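PDB 3DOA: fibrinogen binding protein from Staphylococcus aureus subsp. aureus Mu50, which probably binds fibrinogen and belongs to the NFACT family, whose relatives act in ribosome-associated quality control. Local coordinates for residues Phe78-Leu82 with Tyr114-Ile118; Gly85-Ser89 with Ile101-Ser105. One frame throughout, in Å; residues are numbered along the deposited sequence.

Overall arrangement
After helix 5-15 the chain lays down the four-stranded sheet of strands 22-30 to 57-61, then enters helix 73-82, whose last residues form one side of interaction 1. A short turn leads into strand 86-92, which pairs with strand 98-106 in interaction 2, closing a hairpin. The next strand, 112-120, lies beside 98-106 and returns to helix 73-82, so interaction 1 closes a longer loop that encloses interaction 2 completely. Their centres are about 8 Å apart. Among the links between them, Val117 N lies 2.7 Å from Ile101 O and Ser105 OG 2.7 Å from His81 O, both probable hydrogen bonds. Together they tie the helix to the first three strands of the five-stranded sheet.

Interaction 1: residues Phe78-Leu82 with Tyr114-Ile118; sequences FRKHL and YRTVI
Leu82, the last residue of helix 73-82, overlaps both Val117 and the aliphatic base of Arg115. With chi1 m and chi2 t, its CD1 lies 3.5 Å from Val117 CG2 and its CD2 3.6 Å from Arg115 CB. Residues 78-82 are helical, with Leu82 N bonded to Phe78 O at 2.8 Å; residues 114-118 are extended. The short axes approach to 9.8 Å with a signed crossing angle of -132°, and the closest CA pair is His81 with Arg115, 7.4 Å apart. Strand alternation turns the CB atoms of Arg115 and Val117 toward the helix, those of Tyr114 and Thr116 away. Phe78, its chi1 off-rotamer at -101°, brings CE2 to 4.3 Å from Val117 CG2; branched Val117 (t) suits a strand and fills the space before Phe78 and Leu82. Nearer the surface the contact turns polar: His81 (m) accepts a hydrogen bond at ND1 from Arg115 NE, 3.0 Å away, in the plane of both groups. Arg115 folds back through chi1 and chi2 both m, so its NH1 also donates to Tyr114 O at 3.1 Å. This is helix-on-sheet packing, an apolar core with a polar margin. Leu82 also touches Ile103 on strand 98-106, Val117 reaches Leu128 and Leu130 on strand 127-132, and Phe78 and Leu82 meet Ile26 of strand 22-30, placing the helix end between the two larger sheets.

Interaction 2: residues Gly85-Ser89 with Ile101-Ser105; sequences GIIES and IDIKS
Backbone amides and carbonyls carry most of this contact: strand 86-89 runs antiparallel to strand 101-105, the short axes 4.6 Å apart and at 136°. Ile86 and Lys104 form a hydrogen-bonded pair: Ile86 N donates to Lys104 O and Lys104 N to Ile86 O, each at 2.9 Å. Ile87 and Ile103 follow as a non-hydrogen-bonded pair, CA atoms 4.6 Å apart. Next, Asp102 O receives Glu88 N at 2.7 Å and, weakly, Ser89 N at 3.4 Å, while Asp102 N donates to Ser89 O at 2.6 Å. One residue thus faces two, a classic beta bulge in the first strand of this beta hairpin; Glu88, at phi/psi -90/-28, shifts the register by one. Outward backbone groups are met too: Gly85 bonds to Val23, Ile87 to Thr20 and Gly21, Ile101 to Val117 and Ile103 to Arg115. On one face, branched isoleucines suit the buried strands: Ile87 CG2 meets Ile101 CG2 at 3.7 Å, and Ile87 CG1 meets Ile103 CG1 at 4.0 Å. Ile86, Ser89, Asp102 and Lys104 occupy the other face, where charged ends find partners: Asp102 OD1 hydrogen-bonds with Thr116 OG1 and OD2 salt-bridges Lys91, whereas all-t Lys104 carries NZ to Tyr114 OH. Gly85 CA sits 3.1 Å from Lys104 O, and a CB there would clash with Ile103 CG2. Beside it, Ser105 (p) hydrogen-bonds through OG to His81 O at the helix end.

Interaction 1: residues Phe78-Leu82 with Tyr114-Ile118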
# COMPACT_ATOMS: atom_id res chain seq x y z
N PHE A 78 -7.11 -14.33 14.03
CA PHE A 78 -5.73 -14.01 13.69
C PHE A 78 -4.64 -14.59 14.64
O PHE A 78 -3.64 -15.15 14.19
CB PHE A 78 -5.61 -12.52 13.61
CG PHE A 78 -5.62 -11.99 12.22
CD1 PHE A 78 -6.59 -12.43 11.30
CD2 PHE A 78 -4.71 -10.99 11.84
CE1 PHE A 78 -6.65 -11.91 9.99
CE2 PHE A 78 -4.75 -10.47 10.56
CZ PHE A 78 -5.72 -10.94 9.63
N ARG A 79 -4.86 -14.46 15.93
CA ARG A 79 -3.98 -15.08 16.90
C ARG A 79 -3.85 -16.58 16.71
O ARG A 79 -2.74 -17.11 16.72
CB ARG A 79 -4.52 -14.83 18.27
CG ARG A 79 -4.66 -13.37 18.55
CD ARG A 79 -5.36 -13.08 19.87
NE ARG A 79 -4.87 -11.81 20.41
CZ ARG A 79 -5.21 -11.27 21.56
NH1 ARG A 79 -6.05 -11.85 22.42
NH2 ARG A 79 -4.68 -10.11 21.87
N LYS A 80 -4.99 -17.26 16.56
CA LYS A 80 -5.02 -18.69 16.31
C LYS A 80 -4.04 -19.11 15.25
O LYS A 80 -3.26 -20.01 15.43
CB LYS A 80 -6.39 -19.07 15.80
CG LYS A 80 -6.91 -20.42 16.25
CD LYS A 80 -8.22 -20.90 15.47
CE LYS A 80 -7.93 -22.04 14.44
NZ LYS A 80 -8.84 -23.21 14.68
N HIS A 81 -4.09 -18.43 14.12
CA HIS A 81 -3.27 -18.83 12.97
C HIS A 81 -1.91 -18.18 12.89
O HIS A 81 -1.04 -18.70 12.19
CB HIS A 81 -4.00 -18.48 11.70
CG HIS A 81 -5.26 -19.25 11.48
ND1 HIS A 81 -5.35 -20.25 10.54
CD2 HIS A 81 -6.49 -19.11 12.02
CE1 HIS A 81 -6.59 -20.72 10.54
NE2 HIS A 81 -7.30 -20.05 11.43
N LEU A 82 -1.73 -17.02 13.52
CA LEU A 82 -0.50 -16.24 13.28
C LEU A 82 0.35 -16.02 14.51
O LEU A 82 1.55 -16.02 14.45
CB LEU A 82 -0.85 -14.89 12.66
CG LEU A 82 -1.74 -14.94 11.41
CD1 LEU A 82 -2.03 -13.55 10.87
CD2 LEU A 82 -1.14 -15.83 10.32
N TYR A 114 1.15 -22.65 6.90
CA TYR A 114 1.61 -21.57 6.08
C TYR A 114 0.39 -20.67 5.79
O TYR A 114 -0.61 -21.11 5.22
CB TYR A 114 2.20 -22.14 4.78
CG TYR A 114 3.61 -22.71 4.92
CD1 TYR A 114 3.83 -24.07 4.86
CD2 TYR A 114 4.72 -21.87 5.10
CE1 TYR A 114 5.12 -24.58 4.96
CE2 TYR A 114 5.98 -22.35 5.21
CZ TYR A 114 6.20 -23.71 5.13
OH TYR A 114 7.48 -24.25 5.26
N ARG A 115 0.49 -19.41 6.22
CA ARG A 115 -0.55 -18.36 6.08
C ARG A 115 -0.06 -17.09 5.34
O ARG A 115 1.14 -16.76 5.42
CB ARG A 115 -0.98 -17.95 7.46
CG ARG A 115 -1.46 -19.09 8.27
CD ARG A 115 -2.68 -19.70 7.67
NE ARG A 115 -3.29 -20.79 8.45
CZ ARG A 115 -3.41 -22.03 8.00
NH1 ARG A 115 -2.93 -22.39 6.79
NH2 ARG A 115 -4.00 -22.91 8.78
N THR A 116 -0.97 -16.42 4.62
CA THR A 116 -0.73 -15.10 4.05
C THR A 116 -1.80 -14.11 4.48
O THR A 116 -3.01 -14.38 4.32
CB THR A 116 -0.76 -15.16 2.56
OG1 THR A 116 0.35 -15.94 2.14
CG2 THR A 116 -0.65 -13.78 1.97
N VAL A 117 -1.36 -12.98 5.05
CA VAL A 117 -2.24 -11.83 5.29
C VAL A 117 -2.18 -10.88 4.07
O VAL A 117 -1.10 -10.47 3.65
CB VAL A 117 -1.79 -11.09 6.54
CG1 VAL A 117 -2.61 -9.78 6.72
CG2 VAL A 117 -1.90 -12.03 7.74
N ILE A 118 -3.34 -10.59 3.48
CA ILE A 118 -3.49 -9.70 2.32
C ILE A 118 -4.23 -8.38 2.71
O ILE A 118 -5.39 -8.39 3.12
CB ILE A 118 -4.27 -10.36 1.21
CG1 ILE A 118 -3.85 -11.83 1.06
CG2 ILE A 118 -4.05 -9.61 -0.07
CD1 ILE A 118 -4.26 -12.49 -0.30

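Interaction 2: residues Gly85-Ser89 with Ile101-Ser105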
# COMPACT_ATOMS: atom_id res chain seq x y z
N GLY A 85 4.01 -17.20 14.83
CA GLY A 85 4.66 -17.38 13.53
C GLY A 85 5.83 -16.47 13.22
O GLY A 85 6.11 -15.47 13.90
N ILE A 86 6.56 -16.86 12.19
CA ILE A 86 7.60 -16.03 11.69
C ILE A 86 7.14 -15.45 10.38
O ILE A 86 6.36 -16.08 9.62
CB ILE A 86 8.91 -16.82 11.47
CG1 ILE A 86 9.32 -17.51 12.76
CG2 ILE A 86 10.04 -15.92 10.96
CD1 ILE A 86 9.48 -16.67 13.93
N ILE A 87 7.64 -14.24 10.12
CA ILE A 87 7.31 -13.51 8.89
C ILE A 87 8.37 -13.92 7.94
O ILE A 87 9.53 -13.68 8.13
CB ILE A 87 7.24 -11.93 9.04
CG1 ILE A 87 5.97 -11.54 9.80
CG2 ILE A 87 7.14 -11.32 7.72
CD1 ILE A 87 6.17 -10.45 10.85
N GLU A 88 7.93 -14.60 6.93
CA GLU A 88 8.84 -15.07 5.92
C GLU A 88 9.03 -14.08 4.81
O GLU A 88 10.02 -14.16 4.14
CB GLU A 88 8.28 -16.36 5.27
CG GLU A 88 7.99 -17.46 6.24
CD GLU A 88 8.58 -18.74 5.77
OE1 GLU A 88 8.13 -19.22 4.69
OE2 GLU A 88 9.51 -19.25 6.47
N SER A 89 8.02 -13.24 4.58
CA SER A 89 8.01 -12.28 3.47
C SER A 89 6.90 -11.26 3.62
O SER A 89 5.79 -11.59 4.13
CB SER A 89 7.90 -12.96 2.12
OG SER A 89 7.06 -12.26 1.25
N ILE A 101 1.70 -10.34 3.45
CA ILE A 101 2.66 -10.81 4.42
C ILE A 101 2.46 -12.30 4.57
O ILE A 101 1.33 -12.74 4.83
CB ILE A 101 2.45 -10.21 5.80
CG1 ILE A 101 2.28 -8.70 5.71
CG2 ILE A 101 3.62 -10.62 6.70
CD1 ILE A 101 1.53 -8.12 6.87
N ASP A 102 3.58 -13.02 4.43
CA ASP A 102 3.69 -14.47 4.46
C ASP A 102 4.20 -14.92 5.81
O ASP A 102 5.33 -14.62 6.22
CB ASP A 102 4.66 -14.91 3.38
CG ASP A 102 4.03 -14.97 1.97
OD1 ASP A 102 2.80 -14.68 1.77
OD2 ASP A 102 4.81 -15.33 1.05
N ILE A 103 3.35 -15.62 6.54
CA ILE A 103 3.73 -16.15 7.86
C ILE A 103 3.74 -17.70 7.85
O ILE A 103 2.92 -18.34 7.21
CB ILE A 103 2.85 -15.58 8.98
CG1 ILE A 103 2.97 -14.03 9.02
CG2 ILE A 103 3.26 -16.18 10.33
CD1 ILE A 103 1.74 -13.26 9.49
N LYS A 104 4.76 -18.27 8.50
CA LYS A 104 4.82 -19.71 8.78
C LYS A 104 4.63 -19.91 10.29
O LYS A 104 5.26 -19.24 11.06
CB LYS A 104 6.15 -20.25 8.26
CG LYS A 104 6.49 -21.67 8.73
CD LYS A 104 7.81 -22.12 8.08
CE LYS A 104 8.23 -23.53 8.52
NZ LYS A 104 9.27 -24.01 7.61
N SER A 105 3.74 -20.78 10.71
CA SER A 105 3.41 -20.93 12.12
C SER A 105 3.06 -22.38 12.45
O SER A 105 3.18 -23.26 11.58
CB SER A 105 2.24 -20.01 12.50
OG SER A 105 1.06 -20.38 11.80